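Local coordinates for protein alanine racemase (Acinetobacter baumannii, PDB 4QHR) that belongs to the alanine racemase family of dimeric, fold-type III enzymes, pairing a TIM-barrel domain with a beta-rich C-terminal domain and carrying covalently bound pyridoxal phosphate, at residues F286-C294 and T312-L322; M1-D9 and V269-Y277. All coordinates share one frame; numbering follows the deposited sequence.

Contact 1. Residues F286-C294 and T312-L322; sequences FVAIDGKLC and TQVKLGTQVEL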
# COMPACT_ATOMS: atom_id res chain seq x y z
N PHE A 286 -7.21 0.82 17.17
CA PHE A 286 -8.64 0.93 17.30
C PHE A 286 -9.24 1.35 15.96
O PHE A 286 -8.56 1.97 15.14
CB PHE A 286 -8.99 1.97 18.38
CG PHE A 286 -8.50 1.59 19.76
CD1 PHE A 286 -7.23 1.92 20.13
CD2 PHE A 286 -9.30 0.87 20.65
CE1 PHE A 286 -6.73 1.53 21.39
CE2 PHE A 286 -8.82 0.50 21.90
CZ PHE A 286 -7.51 0.83 22.26
N VAL A 287 -10.51 1.00 15.78
CA VAL A 287 -11.34 1.59 14.74
C VAL A 287 -12.47 2.42 15.41
O VAL A 287 -12.74 2.27 16.61
CB VAL A 287 -11.95 0.56 13.82
CG1 VAL A 287 -10.86 -0.28 13.17
CG2 VAL A 287 -12.94 -0.37 14.56
N ALA A 288 -13.15 3.24 14.62
CA ALA A 288 -14.23 4.08 15.13
C ALA A 288 -15.54 3.55 14.59
O ALA A 288 -15.69 3.36 13.37
CB ALA A 288 -14.01 5.52 14.73
N ILE A 289 -16.47 3.27 15.49
CA ILE A 289 -17.79 2.73 15.11
C ILE A 289 -18.84 3.32 16.07
O ILE A 289 -18.64 3.23 17.28
CB ILE A 289 -17.90 1.18 15.32
CG1 ILE A 289 -16.83 0.45 14.55
CG2 ILE A 289 -19.31 0.69 14.96
CD1 ILE A 289 -16.82 -1.06 14.73
N ASP A 290 -19.92 3.88 15.53
CA ASP A 290 -21.10 4.31 16.29
C ASP A 290 -20.69 5.31 17.42
O ASP A 290 -21.27 5.28 18.51
CB ASP A 290 -21.83 3.05 16.87
CG ASP A 290 -23.24 3.38 17.44
OD1 ASP A 290 -24.00 4.10 16.78
OD2 ASP A 290 -23.59 2.94 18.56
N GLY A 291 -19.69 6.15 17.15
CA GLY A 291 -19.17 7.07 18.16
C GLY A 291 -18.27 6.50 19.23
O GLY A 291 -17.91 7.22 20.18
N LYS A 292 -17.89 5.24 19.08
CA LYS A 292 -16.96 4.59 20.00
C LYS A 292 -15.69 4.17 19.28
O LYS A 292 -15.59 4.20 18.06
CB LYS A 292 -17.60 3.35 20.61
CG LYS A 292 -18.58 3.67 21.72
CD LYS A 292 -19.99 3.36 21.33
CE LYS A 292 -20.99 4.14 22.18
NZ LYS A 292 -22.01 4.75 21.26
N LEU A 293 -14.72 3.78 20.08
CA LEU A 293 -13.46 3.24 19.61
C LEU A 293 -13.48 1.81 20.01
O LEU A 293 -13.79 1.53 21.19
CB LEU A 293 -12.28 3.96 20.26
CG LEU A 293 -12.17 5.39 19.75
CD1 LEU A 293 -11.20 6.24 20.59
CD2 LEU A 293 -11.77 5.43 18.28
N CYS A 294 -13.18 0.90 19.06
CA CYS A 294 -13.16 -0.53 19.27
C CYS A 294 -11.80 -1.12 18.90
O CYS A 294 -11.30 -0.86 17.79
CB CYS A 294 -14.23 -1.21 18.42
SG CYS A 294 -15.86 -0.55 18.72
N THR A 312 -20.24 -2.26 22.10
CA THR A 312 -20.73 -1.38 21.04
C THR A 312 -21.85 -2.04 20.24
O THR A 312 -21.72 -3.19 19.77
CB THR A 312 -19.55 -1.04 20.09
OG1 THR A 312 -18.44 -0.55 20.86
CG2 THR A 312 -19.92 -0.01 19.02
N GLN A 313 -22.94 -1.32 20.04
CA GLN A 313 -24.07 -1.87 19.29
C GLN A 313 -23.79 -1.84 17.80
O GLN A 313 -23.54 -0.76 17.24
CB GLN A 313 -25.36 -1.11 19.55
CG GLN A 313 -26.03 -1.48 20.86
CD GLN A 313 -27.50 -1.14 20.87
OE1 GLN A 313 -28.25 -1.63 21.72
NE2 GLN A 313 -27.95 -0.29 19.92
N VAL A 314 -23.82 -3.01 17.18
CA VAL A 314 -23.50 -3.13 15.78
C VAL A 314 -24.43 -4.12 15.13
O VAL A 314 -25.16 -4.85 15.82
CB VAL A 314 -22.04 -3.60 15.53
CG1 VAL A 314 -21.05 -2.60 16.11
CG2 VAL A 314 -21.82 -5.01 16.08
N LYS A 315 -24.41 -4.10 13.81
CA LYS A 315 -25.10 -5.06 13.02
C LYS A 315 -24.25 -5.41 11.82
O LYS A 315 -23.25 -4.76 11.53
CB LYS A 315 -26.42 -4.49 12.52
CG LYS A 315 -27.49 -4.31 13.58
CD LYS A 315 -28.80 -3.95 12.91
CE LYS A 315 -29.51 -5.05 12.14
NZ LYS A 315 -30.18 -6.00 13.06
N LEU A 316 -24.69 -6.43 11.09
CA LEU A 316 -24.16 -6.73 9.77
C LEU A 316 -24.43 -5.48 8.91
O LEU A 316 -25.53 -4.92 8.94
CB LEU A 316 -24.79 -8.00 9.17
CG LEU A 316 -24.44 -9.32 9.85
CD1 LEU A 316 -25.25 -10.45 9.25
CD2 LEU A 316 -22.94 -9.66 9.76
N GLY A 317 -23.39 -5.00 8.22
CA GLY A 317 -23.50 -3.78 7.41
C GLY A 317 -23.09 -2.51 8.13
O GLY A 317 -23.02 -1.47 7.49
N THR A 318 -22.86 -2.57 9.43
CA THR A 318 -22.47 -1.37 10.18
C THR A 318 -21.13 -0.86 9.66
O THR A 318 -20.23 -1.66 9.40
CB THR A 318 -22.32 -1.65 11.66
OG1 THR A 318 -23.62 -1.83 12.22
CG2 THR A 318 -21.57 -0.59 12.40
N GLN A 319 -21.07 0.46 9.52
CA GLN A 319 -19.98 1.16 8.90
C GLN A 319 -18.89 1.29 9.93
O GLN A 319 -19.15 1.55 11.04
CB GLN A 319 -20.41 2.55 8.36
CG GLN A 319 -20.69 2.56 6.85
CD GLN A 319 -20.30 3.90 6.21
OE1 GLN A 319 -21.13 4.82 6.18
NE2 GLN A 319 -19.04 4.02 5.70
N VAL A 320 -17.66 1.10 9.52
CA VAL A 320 -16.52 1.09 10.41
C VAL A 320 -15.44 2.03 9.82
O VAL A 320 -15.08 1.89 8.63
CB VAL A 320 -15.92 -0.33 10.50
CG1 VAL A 320 -14.64 -0.37 11.33
CG2 VAL A 320 -16.95 -1.28 11.09
N GLU A 321 -14.98 2.98 10.63
CA GLU A 321 -13.99 3.94 10.20
C GLU A 321 -12.59 3.49 10.59
O GLU A 321 -12.29 3.31 11.78
CB GLU A 321 -14.29 5.32 10.81
CG GLU A 321 -13.21 6.37 10.49
CD GLU A 321 -13.56 7.73 11.12
OE1 GLU A 321 -14.78 8.04 11.14
OE2 GLU A 321 -12.66 8.42 11.63
N LEU A 322 -11.72 3.33 9.60
CA LEU A 322 -10.35 2.92 9.85
C LEU A 322 -9.49 4.12 10.16
O LEU A 322 -8.68 4.10 11.06
CB LEU A 322 -9.83 2.11 8.70
CG LEU A 322 -10.81 0.97 8.48
CD1 LEU A 322 -10.80 0.61 7.04
CD2 LEU A 322 -10.56 -0.16 9.46
O HOH W 1 -7.83 1.72 12.53
O HOH W 2 -20.78 3.49 12.56
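Glu321 N donates to Ala288 O at 2.9 Å. Ala288 N returns a bond to Glu321 O at 3.0 Å; both bonds are nearly straight and lie in the carbonyl planes. This reciprocal pair is a single antiparallel bridge in the C-terminal beta domain, joining the hairpin 286-294 to strand 319-321. The hairpin reverses through a type I' turn from Ile289 to Lys292, where Lys292 NZ bends back onto Asp290 O. Beyond the bridge on either side, a water takes over from direct backbone bonds: one links Phe286 O with Leu322 O, the other Asp290 N with Gln319 O. One face of the pair is apolar. Val287 CG2 rests on Val320 CG1 at 3.7 Å, and Val287 CG1 lies alongside Leu322 CD2. With its CG1 anti to the carbonyl carbon (chi1 -57°) and the chain then extended, Ile289 lays CD1 against Val320 CG2, while its CG2 branch meets Thr318 CG2 at 3.6 Å and Val314 CG1, crossing both side chains at about a right angle. Ala288 CB instead meets Glu321 CB; the extended Glu321 carries its carboxylate on to His326 ND1 and Arg327 N. Farther along the hairpin, Thr312 packs on the turn and the second strand: its CG2 lies 3.9 Å from Ile289 O, and its OG1 lies 3.4 Å from Cys294 SG.

Contact 2. Residues M1-D9 and V269-Y277; sequences MRQATVYID and VSIGYGDGY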
# COMPACT_ATOMS: atom_id res chain seq x y z
N MET A 1 -22.19 -5.62 -2.90
CA MET A 1 -20.72 -5.61 -3.15
C MET A 1 -20.01 -5.36 -1.82
O MET A 1 -20.55 -4.69 -0.93
CB MET A 1 -20.30 -4.54 -4.15
CG MET A 1 -20.48 -3.13 -3.65
SD MET A 1 -20.34 -1.77 -4.83
CE MET A 1 -18.55 -1.56 -4.89
N ARG A 2 -18.81 -5.90 -1.73
CA ARG A 2 -17.88 -5.60 -0.64
C ARG A 2 -17.70 -4.11 -0.51
O ARG A 2 -17.51 -3.40 -1.51
CB ARG A 2 -16.49 -6.27 -0.89
CG ARG A 2 -15.54 -6.16 0.30
CD ARG A 2 -14.31 -6.94 0.02
NE ARG A 2 -13.25 -6.91 1.04
CZ ARG A 2 -12.23 -6.06 1.03
NH1 ARG A 2 -12.16 -5.08 0.11
NH2 ARG A 2 -11.29 -6.16 1.97
N GLN A 3 -17.79 -3.62 0.71
CA GLN A 3 -17.65 -2.20 1.05
C GLN A 3 -16.29 -1.90 1.68
O GLN A 3 -15.99 -2.33 2.77
CB GLN A 3 -18.78 -1.80 1.99
CG GLN A 3 -20.13 -2.02 1.35
CD GLN A 3 -20.34 -1.21 0.09
OE1 GLN A 3 -19.96 -0.06 -0.00
NE2 GLN A 3 -20.94 -1.81 -0.89
N ALA A 4 -15.49 -1.18 0.92
CA ALA A 4 -14.20 -0.62 1.33
C ALA A 4 -14.08 0.64 0.51
O ALA A 4 -14.04 0.58 -0.72
CB ALA A 4 -13.06 -1.60 0.99
N THR A 5 -14.05 1.77 1.18
CA THR A 5 -14.19 3.09 0.56
C THR A 5 -13.23 4.17 1.12
O THR A 5 -12.95 4.25 2.29
CB THR A 5 -15.62 3.55 0.78
OG1 THR A 5 -16.51 2.49 0.44
CG2 THR A 5 -15.97 4.75 -0.10
N VAL A 6 -12.73 4.99 0.21
CA VAL A 6 -11.82 6.10 0.50
C VAL A 6 -12.56 7.36 0.05
O VAL A 6 -12.82 7.52 -1.15
CB VAL A 6 -10.52 5.96 -0.26
CG1 VAL A 6 -9.69 7.25 -0.20
CG2 VAL A 6 -9.68 4.76 0.25
N TYR A 7 -12.90 8.19 1.01
CA TYR A 7 -13.65 9.45 0.82
C TYR A 7 -12.68 10.59 0.94
O TYR A 7 -11.86 10.58 1.86
CB TYR A 7 -14.70 9.68 1.93
CG TYR A 7 -15.80 8.66 1.98
CD1 TYR A 7 -15.67 7.51 2.76
CD2 TYR A 7 -16.94 8.84 1.29
CE1 TYR A 7 -16.67 6.58 2.84
CE2 TYR A 7 -17.94 7.90 1.34
CZ TYR A 7 -17.80 6.77 2.13
OH TYR A 7 -18.77 5.83 2.20
N ILE A 8 -12.81 11.57 0.07
CA ILE A 8 -11.95 12.75 0.05
C ILE A 8 -12.80 14.01 0.16
O ILE A 8 -13.57 14.32 -0.77
CB ILE A 8 -11.12 12.79 -1.28
CG1 ILE A 8 -10.36 11.49 -1.53
CG2 ILE A 8 -10.15 13.97 -1.24
CD1 ILE A 8 -9.22 11.27 -0.51
N ASP A 9 -12.65 14.75 1.25
CA ASP A 9 -13.41 15.99 1.57
C ASP A 9 -12.73 17.23 0.97
O ASP A 9 -11.69 17.66 1.44
CB ASP A 9 -13.57 16.05 3.08
CG ASP A 9 -14.22 17.31 3.63
OD1 ASP A 9 -14.71 18.23 2.94
OD2 ASP A 9 -14.23 17.35 4.89
N VAL A 269 -14.56 -7.33 9.75
CA VAL A 269 -14.70 -6.16 8.93
C VAL A 269 -14.04 -6.39 7.57
O VAL A 269 -12.99 -7.04 7.49
CB VAL A 269 -14.00 -4.97 9.61
CG1 VAL A 269 -14.04 -3.75 8.73
CG2 VAL A 269 -14.69 -4.66 10.94
N SER A 270 -14.63 -5.82 6.52
CA SER A 270 -14.16 -6.02 5.19
C SER A 270 -13.03 -5.05 4.81
O SER A 270 -13.16 -4.28 3.87
CB SER A 270 -15.30 -5.90 4.18
OG SER A 270 -15.95 -4.61 4.25
N ILE A 271 -11.93 -5.14 5.53
CA ILE A 271 -10.69 -4.46 5.10
C ILE A 271 -9.51 -5.27 5.56
O ILE A 271 -9.62 -5.97 6.59
CB ILE A 271 -10.63 -3.07 5.70
CG1 ILE A 271 -9.87 -2.15 4.76
CG2 ILE A 271 -9.97 -3.05 7.10
CD1 ILE A 271 -10.67 -1.78 3.53
N GLY A 272 -8.38 -5.20 4.82
CA GLY A 272 -7.14 -5.79 5.31
C GLY A 272 -5.96 -5.17 4.59
O GLY A 272 -6.11 -4.13 3.92
N TYR A 273 -4.80 -5.81 4.67
CA TYR A 273 -3.62 -5.20 4.09
C TYR A 273 -3.63 -5.21 2.60
O TYR A 273 -2.90 -4.44 2.02
CB TYR A 273 -2.29 -5.70 4.66
CG TYR A 273 -2.06 -7.18 4.42
CD1 TYR A 273 -1.61 -7.65 3.21
CD2 TYR A 273 -2.27 -8.10 5.45
CE1 TYR A 273 -1.39 -9.03 3.01
CE2 TYR A 273 -2.04 -9.43 5.28
CZ TYR A 273 -1.64 -9.89 4.06
OH TYR A 273 -1.48 -11.28 3.95
N GLY A 274 -4.49 -6.04 1.99
CA GLY A 274 -4.72 -6.02 0.55
C GLY A 274 -5.45 -4.79 0.06
O GLY A 274 -5.46 -4.52 -1.17
N ASP A 275 -6.08 -4.07 1.00
CA ASP A 275 -6.63 -2.74 0.72
C ASP A 275 -5.69 -1.60 1.09
O ASP A 275 -5.96 -0.46 0.76
CB ASP A 275 -7.90 -2.54 1.49
CG ASP A 275 -8.86 -3.59 1.22
OD1 ASP A 275 -9.52 -3.43 0.16
OD2 ASP A 275 -8.93 -4.57 2.03
N GLY A 276 -4.60 -1.94 1.74
CA GLY A 276 -3.67 -0.95 2.27
C GLY A 276 -3.89 -0.61 3.74
O GLY A 276 -3.23 0.27 4.24
N TYR A 277 -4.76 -1.33 4.44
CA TYR A 277 -4.82 -1.19 5.88
C TYR A 277 -3.61 -1.92 6.50
O TYR A 277 -3.38 -3.07 6.15
CB TYR A 277 -6.12 -1.78 6.40
CG TYR A 277 -6.38 -1.48 7.87
CD1 TYR A 277 -6.76 -0.21 8.28
CD2 TYR A 277 -6.24 -2.44 8.82
CE1 TYR A 277 -7.01 0.08 9.62
CE2 TYR A 277 -6.52 -2.18 10.16
CZ TYR A 277 -6.89 -0.92 10.56
OH TYR A 277 -7.15 -0.67 11.90
O HOH W 3 -18.42 -5.23 2.90
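A buried, two-pronged salt bridge ties the N-terminal segment to the loop after strand 264-269 in the C-terminal beta domain. Arg2 grips Asp275 end-on: NH2 reaches OD2 at 2.8 Å and NH1 reaches OD1 at 3.1 Å, both nearly straight and on the syn sides of the carboxylate, slightly out of its plane. The two flat groups are almost coplanar, 13° apart. Arg2 has CG anti to the backbone N (chi1 -172°) and stays extended as far as NE, which carries the guanidinium across Ser270 CB to Asp275. Ser270 O lies over one guanidinium face, offset toward the rim, at an angle too poor for a hydrogen bond. OD2 accepts from Gly272 N through its anti lone pair, at 2.9 Å, tying the carboxylate to its own loop, while OD1 also pairs with Arg350. Arg2 NH2 has a further acceptor in Asp303 O, so the buried charges are shared among several partners. Phe82 of the second subunit packs on Arg2. Beside the ion pair, Ser270 OG donates to Gln3 O at 2.7 Å, and a water joins the same hydroxyl to Gln3 N. Ala4 CB presses tightly on Ile271 CD1 at 3.5 Å. Ser270 centres an inverse gamma turn. The coplanar, doubly bonded pair is the classic end-on arginine-carboxylate salt bridge, here between a chain terminus and a glycine-rich loop.

How the contacts relate
Both contacts belong to the beta-rich part of the chain and reach the same mixed sheet, with centres about 14 Å apart. Strand 234-246 connects them within that sheet, pairing antiparallel with both 4-8 and 319-321. Along the chain they come in series: contact 2 brings the N-terminus to 269-277, and contact 1 then joins 286-294 to 312-322. They touch directly through Leu322, whose CD2 packs on Tyr277 CE1 at 3.6 Å and whose CD1 packs on Ile271 CG1. By pairing with 234-246 and 352-355, strand 4-8 is built into the C-terminal beta domain, although all eight parallel strands of the barrel lie between the two segments of contact 2.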